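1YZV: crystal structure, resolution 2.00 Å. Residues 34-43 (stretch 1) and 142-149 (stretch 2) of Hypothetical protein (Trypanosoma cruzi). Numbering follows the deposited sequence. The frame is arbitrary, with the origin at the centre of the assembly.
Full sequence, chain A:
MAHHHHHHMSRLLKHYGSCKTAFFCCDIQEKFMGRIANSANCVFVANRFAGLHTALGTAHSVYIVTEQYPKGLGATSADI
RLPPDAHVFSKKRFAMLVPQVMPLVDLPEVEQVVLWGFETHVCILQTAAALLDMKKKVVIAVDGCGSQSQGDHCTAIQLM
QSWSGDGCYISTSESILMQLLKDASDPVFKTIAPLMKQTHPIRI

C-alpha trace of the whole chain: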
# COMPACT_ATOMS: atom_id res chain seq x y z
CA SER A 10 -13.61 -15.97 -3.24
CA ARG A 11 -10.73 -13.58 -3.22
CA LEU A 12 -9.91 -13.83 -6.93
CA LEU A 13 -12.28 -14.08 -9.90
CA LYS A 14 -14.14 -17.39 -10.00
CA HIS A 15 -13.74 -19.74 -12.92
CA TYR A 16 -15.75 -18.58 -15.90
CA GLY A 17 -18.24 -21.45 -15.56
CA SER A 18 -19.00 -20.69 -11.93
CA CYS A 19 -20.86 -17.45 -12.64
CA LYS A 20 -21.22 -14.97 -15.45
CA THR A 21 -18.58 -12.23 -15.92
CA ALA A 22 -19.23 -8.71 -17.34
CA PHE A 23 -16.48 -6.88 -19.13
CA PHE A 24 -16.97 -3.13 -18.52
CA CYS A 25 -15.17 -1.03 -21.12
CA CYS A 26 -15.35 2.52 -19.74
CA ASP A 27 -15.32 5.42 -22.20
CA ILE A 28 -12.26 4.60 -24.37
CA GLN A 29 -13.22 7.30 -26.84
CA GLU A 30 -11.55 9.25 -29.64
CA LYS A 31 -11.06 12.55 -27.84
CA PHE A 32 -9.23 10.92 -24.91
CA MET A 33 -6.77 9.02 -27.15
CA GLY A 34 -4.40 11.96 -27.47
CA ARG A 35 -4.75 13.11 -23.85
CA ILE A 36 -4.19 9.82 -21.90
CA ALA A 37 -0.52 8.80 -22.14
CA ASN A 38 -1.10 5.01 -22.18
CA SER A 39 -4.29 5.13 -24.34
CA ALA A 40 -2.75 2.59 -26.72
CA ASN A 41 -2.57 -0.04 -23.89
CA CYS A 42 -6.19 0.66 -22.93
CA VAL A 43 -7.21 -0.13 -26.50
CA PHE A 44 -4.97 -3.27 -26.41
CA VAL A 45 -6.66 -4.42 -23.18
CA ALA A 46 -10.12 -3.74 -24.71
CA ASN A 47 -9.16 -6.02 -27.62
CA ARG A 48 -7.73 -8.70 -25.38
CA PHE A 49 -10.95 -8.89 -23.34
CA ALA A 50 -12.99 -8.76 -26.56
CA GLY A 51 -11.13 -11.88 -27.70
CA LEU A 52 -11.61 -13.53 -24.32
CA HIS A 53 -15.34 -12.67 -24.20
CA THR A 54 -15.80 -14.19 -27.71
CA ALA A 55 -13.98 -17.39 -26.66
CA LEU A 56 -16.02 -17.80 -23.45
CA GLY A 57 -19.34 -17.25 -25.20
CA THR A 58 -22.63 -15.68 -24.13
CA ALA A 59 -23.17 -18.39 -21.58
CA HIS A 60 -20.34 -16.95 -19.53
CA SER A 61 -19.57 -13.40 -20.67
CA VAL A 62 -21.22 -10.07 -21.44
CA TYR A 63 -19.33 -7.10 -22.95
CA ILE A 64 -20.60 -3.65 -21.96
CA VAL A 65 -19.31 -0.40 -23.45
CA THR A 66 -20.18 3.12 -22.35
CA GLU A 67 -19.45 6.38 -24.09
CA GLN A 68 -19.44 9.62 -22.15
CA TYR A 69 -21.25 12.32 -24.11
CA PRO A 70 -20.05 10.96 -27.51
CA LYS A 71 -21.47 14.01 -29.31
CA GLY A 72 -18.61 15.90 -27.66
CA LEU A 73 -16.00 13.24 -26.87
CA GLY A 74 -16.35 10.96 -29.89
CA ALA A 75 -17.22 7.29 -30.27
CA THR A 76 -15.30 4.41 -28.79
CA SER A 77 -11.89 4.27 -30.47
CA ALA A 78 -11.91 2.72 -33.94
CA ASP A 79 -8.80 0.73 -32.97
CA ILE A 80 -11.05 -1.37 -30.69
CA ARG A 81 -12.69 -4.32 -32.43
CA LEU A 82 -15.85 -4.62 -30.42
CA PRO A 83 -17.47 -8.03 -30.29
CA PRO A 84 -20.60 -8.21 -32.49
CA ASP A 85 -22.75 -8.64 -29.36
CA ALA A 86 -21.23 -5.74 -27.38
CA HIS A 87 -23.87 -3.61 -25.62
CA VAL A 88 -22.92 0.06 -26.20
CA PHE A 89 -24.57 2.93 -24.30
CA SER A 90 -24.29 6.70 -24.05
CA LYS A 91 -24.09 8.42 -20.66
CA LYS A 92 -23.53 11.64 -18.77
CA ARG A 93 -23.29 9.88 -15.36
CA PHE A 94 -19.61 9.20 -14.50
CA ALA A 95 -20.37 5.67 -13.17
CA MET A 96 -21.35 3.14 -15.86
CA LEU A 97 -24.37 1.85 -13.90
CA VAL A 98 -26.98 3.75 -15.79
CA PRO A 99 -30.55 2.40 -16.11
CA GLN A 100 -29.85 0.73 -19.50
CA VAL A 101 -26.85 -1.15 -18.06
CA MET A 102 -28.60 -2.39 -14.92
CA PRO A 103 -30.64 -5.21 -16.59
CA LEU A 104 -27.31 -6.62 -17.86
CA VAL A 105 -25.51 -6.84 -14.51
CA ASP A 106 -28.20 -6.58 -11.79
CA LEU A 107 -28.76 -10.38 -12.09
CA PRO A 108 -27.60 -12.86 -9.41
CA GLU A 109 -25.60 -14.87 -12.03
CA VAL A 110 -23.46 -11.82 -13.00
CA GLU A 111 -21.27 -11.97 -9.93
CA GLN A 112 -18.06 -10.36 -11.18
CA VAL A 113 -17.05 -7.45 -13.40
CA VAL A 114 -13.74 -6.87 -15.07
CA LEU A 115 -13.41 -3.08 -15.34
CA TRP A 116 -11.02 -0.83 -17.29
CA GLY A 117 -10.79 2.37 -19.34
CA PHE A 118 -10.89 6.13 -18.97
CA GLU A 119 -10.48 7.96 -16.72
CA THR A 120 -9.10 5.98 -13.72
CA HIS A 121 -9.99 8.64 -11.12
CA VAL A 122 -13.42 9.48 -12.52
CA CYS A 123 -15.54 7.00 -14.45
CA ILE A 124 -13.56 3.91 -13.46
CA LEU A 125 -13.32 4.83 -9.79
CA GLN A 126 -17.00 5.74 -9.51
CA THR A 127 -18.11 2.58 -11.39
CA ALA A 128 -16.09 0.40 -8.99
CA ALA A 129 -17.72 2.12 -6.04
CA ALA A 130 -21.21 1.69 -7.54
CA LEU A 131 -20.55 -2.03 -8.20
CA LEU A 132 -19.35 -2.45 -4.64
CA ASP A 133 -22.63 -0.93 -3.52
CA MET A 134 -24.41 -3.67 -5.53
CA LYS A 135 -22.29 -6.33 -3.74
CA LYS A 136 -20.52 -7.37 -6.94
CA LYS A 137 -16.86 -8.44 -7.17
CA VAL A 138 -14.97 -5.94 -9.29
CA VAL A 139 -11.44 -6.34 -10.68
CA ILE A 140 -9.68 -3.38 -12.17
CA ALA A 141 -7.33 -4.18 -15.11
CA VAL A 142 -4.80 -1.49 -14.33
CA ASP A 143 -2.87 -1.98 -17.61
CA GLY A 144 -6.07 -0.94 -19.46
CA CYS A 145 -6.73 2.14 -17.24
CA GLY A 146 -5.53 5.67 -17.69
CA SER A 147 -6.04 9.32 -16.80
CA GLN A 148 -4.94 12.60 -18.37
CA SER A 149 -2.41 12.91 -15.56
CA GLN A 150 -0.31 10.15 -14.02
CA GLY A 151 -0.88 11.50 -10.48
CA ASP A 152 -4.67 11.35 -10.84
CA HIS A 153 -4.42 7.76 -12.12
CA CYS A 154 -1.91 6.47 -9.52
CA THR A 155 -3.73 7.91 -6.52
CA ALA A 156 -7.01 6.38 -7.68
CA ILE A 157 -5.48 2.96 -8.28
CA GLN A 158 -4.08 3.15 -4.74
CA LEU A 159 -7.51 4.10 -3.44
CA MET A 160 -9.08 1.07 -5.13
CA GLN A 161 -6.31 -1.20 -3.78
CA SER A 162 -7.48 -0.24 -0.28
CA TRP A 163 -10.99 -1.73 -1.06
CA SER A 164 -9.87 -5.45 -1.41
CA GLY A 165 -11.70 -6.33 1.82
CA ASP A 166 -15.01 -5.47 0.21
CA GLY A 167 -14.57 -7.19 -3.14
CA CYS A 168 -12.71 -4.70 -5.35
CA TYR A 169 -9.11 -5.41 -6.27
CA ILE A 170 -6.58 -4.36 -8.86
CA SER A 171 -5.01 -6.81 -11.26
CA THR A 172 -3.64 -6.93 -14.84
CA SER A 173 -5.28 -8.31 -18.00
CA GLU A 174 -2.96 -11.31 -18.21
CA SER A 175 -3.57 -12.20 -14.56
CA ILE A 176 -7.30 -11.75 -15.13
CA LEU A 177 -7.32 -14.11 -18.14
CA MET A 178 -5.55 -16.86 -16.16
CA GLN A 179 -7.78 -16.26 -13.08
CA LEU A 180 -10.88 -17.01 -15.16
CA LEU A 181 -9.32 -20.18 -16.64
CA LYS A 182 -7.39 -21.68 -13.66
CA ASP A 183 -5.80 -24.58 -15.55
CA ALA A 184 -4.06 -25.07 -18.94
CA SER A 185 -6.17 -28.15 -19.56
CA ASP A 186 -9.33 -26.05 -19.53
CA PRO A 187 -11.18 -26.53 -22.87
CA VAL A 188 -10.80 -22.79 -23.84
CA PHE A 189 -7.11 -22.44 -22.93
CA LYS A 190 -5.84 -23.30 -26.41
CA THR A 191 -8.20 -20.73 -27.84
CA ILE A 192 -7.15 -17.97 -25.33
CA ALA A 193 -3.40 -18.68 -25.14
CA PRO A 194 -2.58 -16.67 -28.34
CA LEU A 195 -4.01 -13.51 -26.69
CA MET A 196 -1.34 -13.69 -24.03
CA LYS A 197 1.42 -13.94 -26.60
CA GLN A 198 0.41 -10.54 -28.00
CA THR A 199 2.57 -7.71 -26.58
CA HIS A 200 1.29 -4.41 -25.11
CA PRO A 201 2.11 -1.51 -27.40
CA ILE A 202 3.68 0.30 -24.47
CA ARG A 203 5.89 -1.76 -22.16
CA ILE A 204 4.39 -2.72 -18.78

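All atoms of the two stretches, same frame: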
# COMPACT_ATOMS: atom_id res chain seq x y z
N GLY A 34 -5.56 11.11 -27.42
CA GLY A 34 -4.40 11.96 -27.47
C GLY A 34 -4.08 12.70 -26.19
O GLY A 34 -3.32 13.65 -26.23
N ARG A 35 -4.82 12.41 -25.13
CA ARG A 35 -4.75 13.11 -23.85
C ARG A 35 -4.40 12.13 -22.69
O ARG A 35 -3.91 12.53 -21.67
CB ARG A 35 -6.14 13.75 -23.59
CG ARG A 35 -6.67 14.54 -24.82
CD ARG A 35 -8.08 15.04 -24.59
NE ARG A 35 -8.16 16.00 -23.50
CZ ARG A 35 -8.18 17.32 -23.66
NH1 ARG A 35 -8.20 17.88 -24.88
NH2 ARG A 35 -8.23 18.10 -22.57
N ILE A 36 -4.51 10.83 -22.93
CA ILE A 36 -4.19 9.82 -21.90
C ILE A 36 -2.93 9.12 -22.39
O ILE A 36 -2.94 8.51 -23.45
CB ILE A 36 -5.34 8.83 -21.80
CG1 ILE A 36 -6.63 9.56 -21.48
CG2 ILE A 36 -5.01 7.65 -20.79
CD1 ILE A 36 -7.09 9.43 -20.16
N ALA A 37 -1.81 9.29 -21.68
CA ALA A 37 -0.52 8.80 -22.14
C ALA A 37 -0.51 7.33 -22.60
O ALA A 37 0.19 6.96 -23.56
CB ALA A 37 0.54 9.02 -21.05
N ASN A 38 -1.13 6.45 -21.83
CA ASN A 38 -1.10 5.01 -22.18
C ASN A 38 -2.37 4.55 -22.93
O ASN A 38 -2.76 3.37 -22.85
CB ASN A 38 -0.92 4.18 -20.92
CG ASN A 38 -2.11 4.31 -19.99
OD1 ASN A 38 -2.63 5.41 -19.88
ND2 ASN A 38 -2.46 3.24 -19.23
N SER A 39 -3.06 5.48 -23.61
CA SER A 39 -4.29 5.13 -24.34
C SER A 39 -4.14 3.89 -25.20
O SER A 39 -5.11 3.10 -25.35
CB SER A 39 -4.80 6.32 -25.17
OG SER A 39 -3.93 6.70 -26.18
N ALA A 40 -2.96 3.73 -25.83
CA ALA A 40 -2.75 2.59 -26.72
C ALA A 40 -2.85 1.22 -25.96
O ALA A 40 -3.43 0.27 -26.50
CB ALA A 40 -1.40 2.72 -27.45
N ASN A 41 -2.40 1.16 -24.70
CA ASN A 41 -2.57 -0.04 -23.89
C ASN A 41 -4.03 -0.30 -23.50
O ASN A 41 -4.43 -1.43 -23.36
CB ASN A 41 -1.70 0.03 -22.61
CG ASN A 41 -0.25 -0.35 -22.86
OD1 ASN A 41 0.12 -0.74 -23.98
ND2 ASN A 41 0.58 -0.30 -21.79
N CYS A 42 -4.81 0.77 -23.35
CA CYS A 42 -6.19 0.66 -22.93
C CYS A 42 -7.03 0.08 -24.09
O CYS A 42 -7.83 -0.82 -23.89
CB CYS A 42 -6.71 2.03 -22.46
SG CYS A 42 -5.80 2.63 -21.03
N VAL A 43 -6.69 0.50 -25.31
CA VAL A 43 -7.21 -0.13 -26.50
C VAL A 43 -6.80 -1.61 -26.60
O VAL A 43 -7.67 -2.46 -26.88
CB VAL A 43 -6.80 0.65 -27.76
CG1 VAL A 43 -7.01 -0.19 -29.02
CG2 VAL A 43 -7.58 1.94 -27.81
N VAL A 142 -5.54 -2.75 -14.37
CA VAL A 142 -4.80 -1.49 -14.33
C VAL A 142 -4.08 -1.13 -15.63
O VAL A 142 -3.92 0.07 -15.97
CB VAL A 142 -3.81 -1.44 -13.08
CG1 VAL A 142 -2.71 -2.47 -13.14
CG2 VAL A 142 -3.20 -0.02 -12.89
N ASP A 143 -3.58 -2.15 -16.33
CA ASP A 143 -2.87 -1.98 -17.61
C ASP A 143 -3.75 -1.48 -18.74
O ASP A 143 -3.23 -0.97 -19.73
CB ASP A 143 -2.07 -3.26 -18.05
CG ASP A 143 -2.95 -4.55 -18.19
OD1 ASP A 143 -3.83 -4.76 -17.35
OD2 ASP A 143 -2.66 -5.40 -19.10
N GLY A 144 -5.07 -1.49 -18.52
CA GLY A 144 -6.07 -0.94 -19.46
C GLY A 144 -6.79 0.31 -18.92
O GLY A 144 -7.85 0.69 -19.41
N CYS A 145 -6.24 0.88 -17.85
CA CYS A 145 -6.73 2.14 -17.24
C CYS A 145 -5.77 3.29 -17.44
O CYS A 145 -4.55 3.10 -17.48
CB CYS A 145 -7.01 1.97 -15.73
SG CYS A 145 -8.32 0.87 -15.34
N GLY A 146 -6.33 4.50 -17.54
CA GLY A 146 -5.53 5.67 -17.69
C GLY A 146 -6.28 6.93 -17.34
O GLY A 146 -7.54 6.95 -17.41
N SER A 147 -5.50 7.98 -17.05
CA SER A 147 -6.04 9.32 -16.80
C SER A 147 -5.23 10.33 -17.59
O SER A 147 -4.15 10.01 -18.10
CB SER A 147 -5.99 9.72 -15.30
OG SER A 147 -6.72 8.83 -14.49
N GLN A 148 -5.72 11.57 -17.67
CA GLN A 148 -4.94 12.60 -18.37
C GLN A 148 -3.66 12.96 -17.60
O GLN A 148 -2.65 13.35 -18.19
CB GLN A 148 -5.80 13.82 -18.69
CG GLN A 148 -6.88 13.51 -19.74
CD GLN A 148 -7.73 14.70 -20.11
OE1 GLN A 148 -8.91 14.76 -19.75
NE2 GLN A 148 -7.08 15.74 -20.56
N SER A 149 -3.63 12.72 -16.29
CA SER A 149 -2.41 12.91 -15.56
C SER A 149 -2.06 11.65 -14.80
O SER A 149 -2.93 10.98 -14.26
CB SER A 149 -2.55 14.08 -14.59
OG SER A 149 -2.49 13.60 -13.24
O HOH W 1 -1.75 10.30 -19.08
O HOH W 2 -0.89 0.73 -19.52
O HOH W 3 -2.56 7.14 -17.42

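How does the start of stretch 1 meet stretch 2? R35 and I36 pass beside S147 and Q148, with the CA atoms of I36 and Q148 4.6 Å apart. Q148 CA approaches R35 O at 3.5 Å, a CA-H...O contact. The CA-to-CB bond of I36 points sideways to stretch 2, but the end of the side chain comes nearer: I36 CD1 lies 3.3 Å from S147 C, and I36 CG2 lies 3.7 Å from G146 CA.

What joins the backbones at A37? Water 1 accepts from A37 N (2.8 Å to the water O) and donates to S147 O (2.6 Å from the water O), bridging two groups whose own atoms, A37 N and S147 O, stand 4.3 Å apart.

Why is N38 central? N38 makes a direct hydrogen bond across the contact: N38 ND2 donates to C145 O at 2.7 Å, nearly straight. Its OD1 accepts from water 3, which in turn accepts from S147 N. G146 leaves room for this side chain: a CB there would fall 2.5 Å from N38 OD1 and equally close to I36 CG2.

How does the helix beginning at S39 finish the contact? N41 CB packs against D143 O at 3.4 Å, while water 2 accepts from N41 ND2 and N38 ND2 and donates to D143 O. With no side chain at G144, the helix backbone comes close, 3.8 Å between C42 CA and G144 CA, and C42 SG contacts G144 O at 3.3 Å.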